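Long-range contact in putative cyclohexadienyl dehydrogenase and ADH prephenate dehydrogenase (Rhizobium meliloti, PDB 4WJI), which probably catalyses the NAD(P)-dependent oxidative decarboxylation of prephenate to 4-hydroxyphenylpyruvate, a step of tyrosine biosynthesis: residues 185-194 and 242-253. Numbering follows the deposited sequence.
Sequences AIVSHLPHII and NKDAILEMLARF
Asn-242 ND2 is gripped twice: it donates to His-189 ND1 at 3.1 Å, with an N-H...N angle of 158°, and to the backbone oxygen of Asp-181. ND2 comes in at the edge of the imidazole, close to its plane, while the amide plane stands almost perpendicular to the ring. On the far side of the ring, NE2 makes a weak hydrogen bond to the backbone oxygen of Ser-99, a residue of the NADP and tyrosine sites. A phenylalanine in place of His-189 would probably leave the buried Asn-242 amide with one acceptor fewer and its rotation less firmly set. Beyond this polar end, segments 185-194 and 243-253, of helices 177-203 and 243-265 in the dimerization domain, cross at -77° with their axes 9.7 Å apart. Near the crossing the backbones come close at Ala-185, whose CB sits 3.8 Å from Ala-245 CB. Selenomethionine Met-249, bent at chi2 (-57°), lays SE and CE against Ile-186 CB. Further along, Leu-190 splits its branches, CD1 pressing tightly on Leu-250 CD2 at 3.4 Å while CD2 reaches Phe-253 CB. Ile-193 CD1 is also tight against Ile-246 CG2, at 3.5 Å. Ile-194 CD1 lies over one face of the Phe-253 ring, offset toward the rim, in a CH-pi contact 3.8 Å from its centroid, and Ile-194 also packs on Ile-194 of the second subunit.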
ATOM      1  N   ALA A 185      -2.508  -9.171 -14.482  1.00  8.68           N
ATOM      2  CA  ALA A 185      -1.100  -9.388 -14.186  1.00  9.31           C
ATOM      3  C   ALA A 185      -0.439  -8.097 -13.728  1.00  9.67           C
ATOM      4  O   ALA A 185       0.357  -8.143 -12.822  1.00 11.06           O
ATOM      5  CB  ALA A 185      -0.351 -10.000 -15.369  1.00 11.50           C
ATOM      6  N   ILE A 186      -0.789  -6.964 -14.348  1.00  9.52           N
ATOM      7  CA  ILE A 186      -0.173  -5.686 -13.941  1.00 11.28           C
ATOM      8  C   ILE A 186      -0.908  -5.011 -12.806  1.00 10.64           C
ATOM      9  O   ILE A 186      -0.236  -4.443 -11.953  1.00 12.17           O
ATOM     10  CB  ILE A 186       0.090  -4.737 -15.146  1.00 13.32           C
ATOM     11  CG1 ILE A 186       0.829  -3.472 -14.712  1.00 19.37           C
ATOM     12  CG2 ILE A 186      -1.179  -4.382 -15.891  1.00 16.30           C
ATOM     13  CD1 ILE A 186       2.205  -3.748 -14.086  1.00 21.05           C
ATOM     14  N   VAL A 187      -2.255  -4.999 -12.813  1.00 10.68           N
ATOM     15  CA  VAL A 187      -2.987  -4.221 -11.771  0.50 11.00           C
ATOM     16  C   VAL A 187      -3.118  -4.976 -10.462  1.00 11.38           C
ATOM     17  O   VAL A 187      -3.439  -4.364  -9.424  1.00 11.79           O
ATOM     18  CB  VAL A 187      -4.415  -3.716 -12.152  0.50 11.02           C
ATOM     19  CG1 VAL A 187      -4.381  -2.707 -13.287  0.50 14.05           C
ATOM     20  CG2 VAL A 187      -5.376  -4.863 -12.436  0.50  7.80           C
ATOM     21  N   SER A 188      -2.891  -6.293 -10.447  1.00  8.56           N
ATOM     22  CA  SER A 188      -3.096  -7.065  -9.226  1.00  8.73           C
ATOM     23  C   SER A 188      -1.972  -8.042  -8.907  1.00  7.93           C
ATOM     24  O   SER A 188      -1.453  -8.057  -7.805  1.00  9.27           O
ATOM     25  CB  SER A 188      -4.427  -7.853  -9.352  1.00  8.29           C
ATOM     26  OG  SER A 188      -4.668  -8.612  -8.173  1.00  8.77           O
ATOM     27  N   HIS A 189      -1.615  -8.901  -9.866  1.00  7.61           N
ATOM     28  CA  HIS A 189      -0.720  -9.977  -9.549  1.00  7.54           C
ATOM     29  C   HIS A 189       0.712  -9.522  -9.282  1.00  8.61           C
ATOM     30  O   HIS A 189       1.281  -9.899  -8.261  1.00  8.63           O
ATOM     31  CB  HIS A 189      -0.795 -11.102 -10.596  1.00  8.43           C
ATOM     32  CG  HIS A 189      -2.201 -11.567 -10.830  1.00  7.30           C
ATOM     33  ND1 HIS A 189      -2.560 -12.267 -11.962  1.00  9.00           N
ATOM     34  CD2 HIS A 189      -3.344 -11.351 -10.136  1.00  7.75           C
ATOM     35  CE1 HIS A 189      -3.853 -12.526 -11.917  1.00  7.94           C
ATOM     36  NE2 HIS A 189      -4.358 -11.962 -10.817  1.00  8.13           N
ATOM     37  N   LEU A 190       1.250  -8.707 -10.182  1.00  8.49           N
ATOM     38  CA  LEU A 190       2.576  -8.128  -9.953  1.00  9.26           C
ATOM     39  C   LEU A 190       2.622  -7.332  -8.658  1.00  9.84           C
ATOM     40  O   LEU A 190       3.536  -7.532  -7.842  1.00 11.37           O
ATOM     41  CB  LEU A 190       3.065  -7.320 -11.160  1.00 12.13           C
ATOM     42  CG  LEU A 190       4.490  -6.758 -11.025  1.00 13.94           C
ATOM     43  CD1 LEU A 190       5.492  -7.897 -10.964  1.00 20.64           C
ATOM     44  CD2 LEU A 190       4.849  -5.812 -12.149  1.00 19.99           C
ATOM     45  N   PRO A 191       1.621  -6.453  -8.399  1.00  9.70           N
ATOM     46  CA  PRO A 191       1.661  -5.736  -7.093  1.00  9.63           C
ATOM     47  C   PRO A 191       1.771  -6.687  -5.894  1.00  8.91           C
ATOM     48  O   PRO A 191       2.580  -6.440  -4.973  1.00  9.07           O
ATOM     49  CB  PRO A 191       0.330  -4.948  -7.106  1.00 10.03           C
ATOM     50  CG  PRO A 191       0.151  -4.617  -8.558  1.00 11.55           C
ATOM     51  CD  PRO A 191       0.645  -5.856  -9.307  1.00 10.91           C
ATOM     52  N   HIS A 192       0.997  -7.783  -5.877  1.00  8.78           N
ATOM     53  CA  HIS A 192       1.100  -8.717  -4.751  1.00  8.29           C
ATOM     54  C   HIS A 192       2.473  -9.404  -4.668  1.00  8.24           C
ATOM     55  O   HIS A 192       3.025  -9.562  -3.592  1.00  9.00           O
ATOM     56  CB  HIS A 192      -0.051  -9.738  -4.746  1.00  8.49           C
ATOM     57  CG  HIS A 192      -1.358  -9.179  -4.268  1.00  8.57           C
ATOM     58  ND1 HIS A 192      -2.173  -8.376  -5.037  1.00  9.67           N
ATOM     59  CD2 HIS A 192      -1.997  -9.340  -3.085  1.00  9.97           C
ATOM     60  CE1 HIS A 192      -3.269  -8.092  -4.353  1.00  9.55           C
ATOM     61  NE2 HIS A 192      -3.166  -8.640  -3.153  1.00 11.09           N
ATOM     62  N   ILE A 193       2.973  -9.876  -5.817  1.00  8.07           N
ATOM     63  CA  ILE A 193       4.269 -10.542  -5.873  1.00  8.93           C
ATOM     64  C   ILE A 193       5.399  -9.638  -5.343  1.00  9.44           C
ATOM     65  O   ILE A 193       6.210 -10.100  -4.546  1.00  9.52           O
ATOM     66  CB  ILE A 193       4.571 -10.996  -7.300  1.00 11.20           C
ATOM     67  CG1 ILE A 193       3.651 -12.176  -7.644  1.00 13.24           C
ATOM     68  CG2 ILE A 193       6.047 -11.344  -7.503  1.00 12.22           C
ATOM     69  CD1 ILE A 193       3.531 -12.449  -9.146  1.00 13.38           C
ATOM     70  N   ILE A 194       5.362  -8.365  -5.760  1.00  8.42           N
ATOM     71  CA  ILE A 194       6.355  -7.415  -5.328  1.00  9.31           C
ATOM     72  C   ILE A 194       6.236  -7.129  -3.827  1.00  9.87           C
ATOM     73  O   ILE A 194       7.252  -6.991  -3.146  1.00 10.57           O
ATOM     74  CB  ILE A 194       6.260  -6.116  -6.191  1.00 11.91           C
ATOM     75  CG1 ILE A 194       6.591  -6.378  -7.670  1.00 12.84           C
ATOM     76  CG2 ILE A 194       7.189  -5.070  -5.707  1.00 16.40           C
ATOM     77  CD1 ILE A 194       7.885  -7.068  -7.963  1.00 19.02           C
ATOM     78  N   ASN A 242      -1.495 -18.061 -13.712  1.00  9.36           N
ATOM     79  CA  ASN A 242      -1.332 -16.930 -14.652  1.00  8.54           C
ATOM     80  C   ASN A 242       0.140 -16.719 -14.993  1.00 10.86           C
ATOM     81  O   ASN A 242       0.594 -15.580 -15.144  1.00  9.60           O
ATOM     82  CB  ASN A 242      -1.935 -15.629 -14.090  1.00  9.29           C
ATOM     83  CG  ASN A 242      -2.208 -14.603 -15.184  1.00  9.76           C
ATOM     84  OD1 ASN A 242      -2.390 -14.963 -16.340  1.00 10.62           O
ATOM     85  ND2 ASN A 242      -2.318 -13.339 -14.808  1.00  9.75           N
ATOM     86  N   LYS A 243       0.878 -17.826 -15.105  1.00 12.13           N
ATOM     87  CA  LYS A 243       2.327 -17.794 -15.228  1.00 11.44           C
ATOM     88  C   LYS A 243       2.826 -16.893 -16.352  1.00 10.15           C
ATOM     89  O   LYS A 243       3.712 -16.057 -16.119  1.00 12.17           O
ATOM     90  CB  LYS A 243       2.824 -19.254 -15.440  1.00 13.75           C
ATOM     91  CG  LYS A 243       4.305 -19.383 -15.745  1.00 14.00           C
ATOM     92  CD  LYS A 243       4.569 -20.817 -16.236  1.00 18.64           C
ATOM     93  CE  LYS A 243       5.980 -21.038 -16.566  1.00 25.37           C
ATOM     94  NZ  LYS A 243       6.157 -22.402 -17.103  1.00 25.13           N
ATOM     95  N   ASP A 244       2.352 -17.078 -17.574  1.00 11.15           N
ATOM     96  CA  ASP A 244       2.959 -16.405 -18.699  1.00 13.22           C
ATOM     97  C   ASP A 244       2.790 -14.867 -18.610  1.00 12.53           C
ATOM     98  O   ASP A 244       3.758 -14.123 -18.807  1.00 12.73           O
ATOM     99  CB  ASP A 244       2.423 -16.964 -20.013  1.00 17.24           C
ATOM    100  CG  ASP A 244       3.098 -18.296 -20.434  1.00 28.40           C
ATOM    101  OD1 ASP A 244       3.962 -18.880 -19.712  1.00 34.42           O
ATOM    102  OD2 ASP A 244       2.750 -18.761 -21.531  1.00 45.29           O
ATOM    103  N   ALA A 245       1.594 -14.420 -18.244  1.00 10.66           N
ATOM    104  CA  ALA A 245       1.357 -12.974 -18.134  1.00 11.83           C
ATOM    105  C   ALA A 245       2.126 -12.360 -16.972  1.00 11.64           C
ATOM    106  O   ALA A 245       2.686 -11.267 -17.109  1.00 10.36           O
ATOM    107  CB  ALA A 245      -0.114 -12.666 -17.996  1.00 13.53           C
ATOM    108  N   ILE A 246       2.188 -13.084 -15.858  1.00  9.30           N
ATOM    109  CA  ILE A 246       2.970 -12.635 -14.736  1.00  8.71           C
ATOM    110  C   ILE A 246       4.451 -12.495 -15.105  1.00  9.82           C
ATOM    111  O   ILE A 246       5.115 -11.510 -14.733  1.00 10.14           O
ATOM    112  CB  ILE A 246       2.752 -13.569 -13.515  1.00  9.74           C
ATOM    113  CG1 ILE A 246       1.342 -13.323 -12.941  1.00  9.95           C
ATOM    114  CG2 ILE A 246       3.825 -13.372 -12.470  1.00 12.27           C
ATOM    115  CD1 ILE A 246       0.916 -14.305 -11.883  1.00 11.93           C
ATOM    116  N   LEU A 247       5.015 -13.510 -15.760  1.00 10.47           N
ATOM    117  CA  LEU A 247       6.437 -13.469 -16.107  1.00 10.39           C
ATOM    118  C   LEU A 247       6.711 -12.306 -17.051  1.00  9.78           C
ATOM    119  O   LEU A 247       7.769 -11.666 -16.927  1.00 11.95           O
ATOM    120  CB  LEU A 247       6.896 -14.800 -16.730  1.00 12.27           C
ATOM    121  CG  LEU A 247       6.978 -15.942 -15.737  1.00 12.63           C
ATOM    122  CD1 LEU A 247       7.275 -17.304 -16.413  1.00 15.24           C
ATOM    123  CD2 LEU A 247       7.990 -15.705 -14.639  1.00 14.04           C
ATOM    124  N   GLU A 248       5.797 -12.015 -17.974  1.00 11.09           N
ATOM    125  CA  GLU A 248       5.979 -10.862 -18.879  1.00 12.90           C
ATOM    126  C   GLU A 248       6.039  -9.555 -18.058  1.00 11.12           C
ATOM    127  O   GLU A 248       6.950  -8.713 -18.276  1.00 13.18           O
ATOM    128  CB  GLU A 248       4.893 -10.756 -19.940  1.00 17.35           C
ATOM    129  CG  GLU A 248       4.996  -9.551 -20.880  1.00 24.33           C
HETATM  130  N   MSE A 249       5.135  -9.384 -17.107  1.00 10.92           N
HETATM  131  CA  MSE A 249       5.121  -8.154 -16.315  1.00 11.72           C
HETATM  132  C   MSE A 249       6.324  -8.081 -15.386  1.00 10.98           C
HETATM  133  O   MSE A 249       6.882  -6.965 -15.201  1.00 12.21           O
HETATM  134  CB  MSE A 249       3.805  -8.052 -15.539  1.00 11.98           C
HETATM  135  CG  MSE A 249       2.588  -7.933 -16.473  1.00 15.11           C
HETATM  136 SE   MSE A 249       2.731  -6.392 -17.697  1.00 19.49          SE
HETATM  137  CE  MSE A 249       0.973  -6.741 -18.527  1.00 25.51           C
ATOM    138  N   LEU A 250       6.749  -9.218 -14.798  1.00 10.48           N
ATOM    139  CA  LEU A 250       7.964  -9.229 -13.982  1.00 11.43           C
ATOM    140  C   LEU A 250       9.176  -8.795 -14.809  1.00 12.03           C
ATOM    141  O   LEU A 250      10.024  -8.041 -14.295  1.00 13.37           O
ATOM    142  CB  LEU A 250       8.253 -10.578 -13.338  1.00 13.97           C
ATOM    143  CG  LEU A 250       7.487 -10.922 -12.092  1.00 17.31           C
ATOM    144  CD1 LEU A 250       7.631 -12.393 -11.781  1.00 20.56           C
ATOM    145  CD2 LEU A 250       8.000 -10.124 -10.904  1.00 20.22           C
ATOM    146  N   ALA A 251       9.305  -9.281 -16.047  1.00 12.31           N
ATOM    147  CA  ALA A 251      10.456  -8.873 -16.870  1.00 14.82           C
ATOM    148  C   ALA A 251      10.434  -7.371 -17.169  1.00 12.78           C
ATOM    149  O   ALA A 251      11.489  -6.715 -17.088  1.00 13.55           O
ATOM    150  CB  ALA A 251      10.474  -9.692 -18.146  1.00 16.39           C
ATOM    151  N   ARG A 252       9.273  -6.789 -17.475  1.00 11.57           N
ATOM    152  CA  ARG A 252       9.141  -5.324 -17.693  1.00 13.24           C
ATOM    153  C   ARG A 252       9.555  -4.549 -16.423  1.00 13.03           C
ATOM    154  O   ARG A 252      10.337  -3.576 -16.489  1.00 13.50           O
ATOM    155  CB  ARG A 252       7.722  -4.917 -18.132  1.00 15.64           C
ATOM    156  CG  ARG A 252       7.345  -5.441 -19.532  1.00 19.03           C
ATOM    157  CD  ARG A 252       5.934  -5.105 -19.959  1.00 27.54           C
ATOM    158  N   PHE A 253       9.043  -5.003 -15.277  1.00 10.84           N
ATOM    159  CA  PHE A 253       9.339  -4.400 -13.977  1.00  9.62           C
ATOM    160  C   PHE A 253      10.839  -4.423 -13.686  1.00 11.49           C
ATOM    161  O   PHE A 253      11.401  -3.421 -13.245  1.00 10.91           O
ATOM    162  CB  PHE A 253       8.568  -5.152 -12.868  1.00  9.42           C
ATOM    163  CG  PHE A 253       8.947  -4.730 -11.472  1.00  9.55           C
ATOM    164  CD1 PHE A 253      10.018  -5.329 -10.822  1.00  9.94           C
ATOM    165  CD2 PHE A 253       8.253  -3.718 -10.806  1.00 12.61           C
ATOM    166  CE1 PHE A 253      10.429  -4.917  -9.572  1.00 12.03           C
ATOM    167  CE2 PHE A 253       8.645  -3.324  -9.533  1.00 12.45           C
ATOM    168  CZ  PHE A 253       9.726  -3.924  -8.917  1.00 11.85           C
TER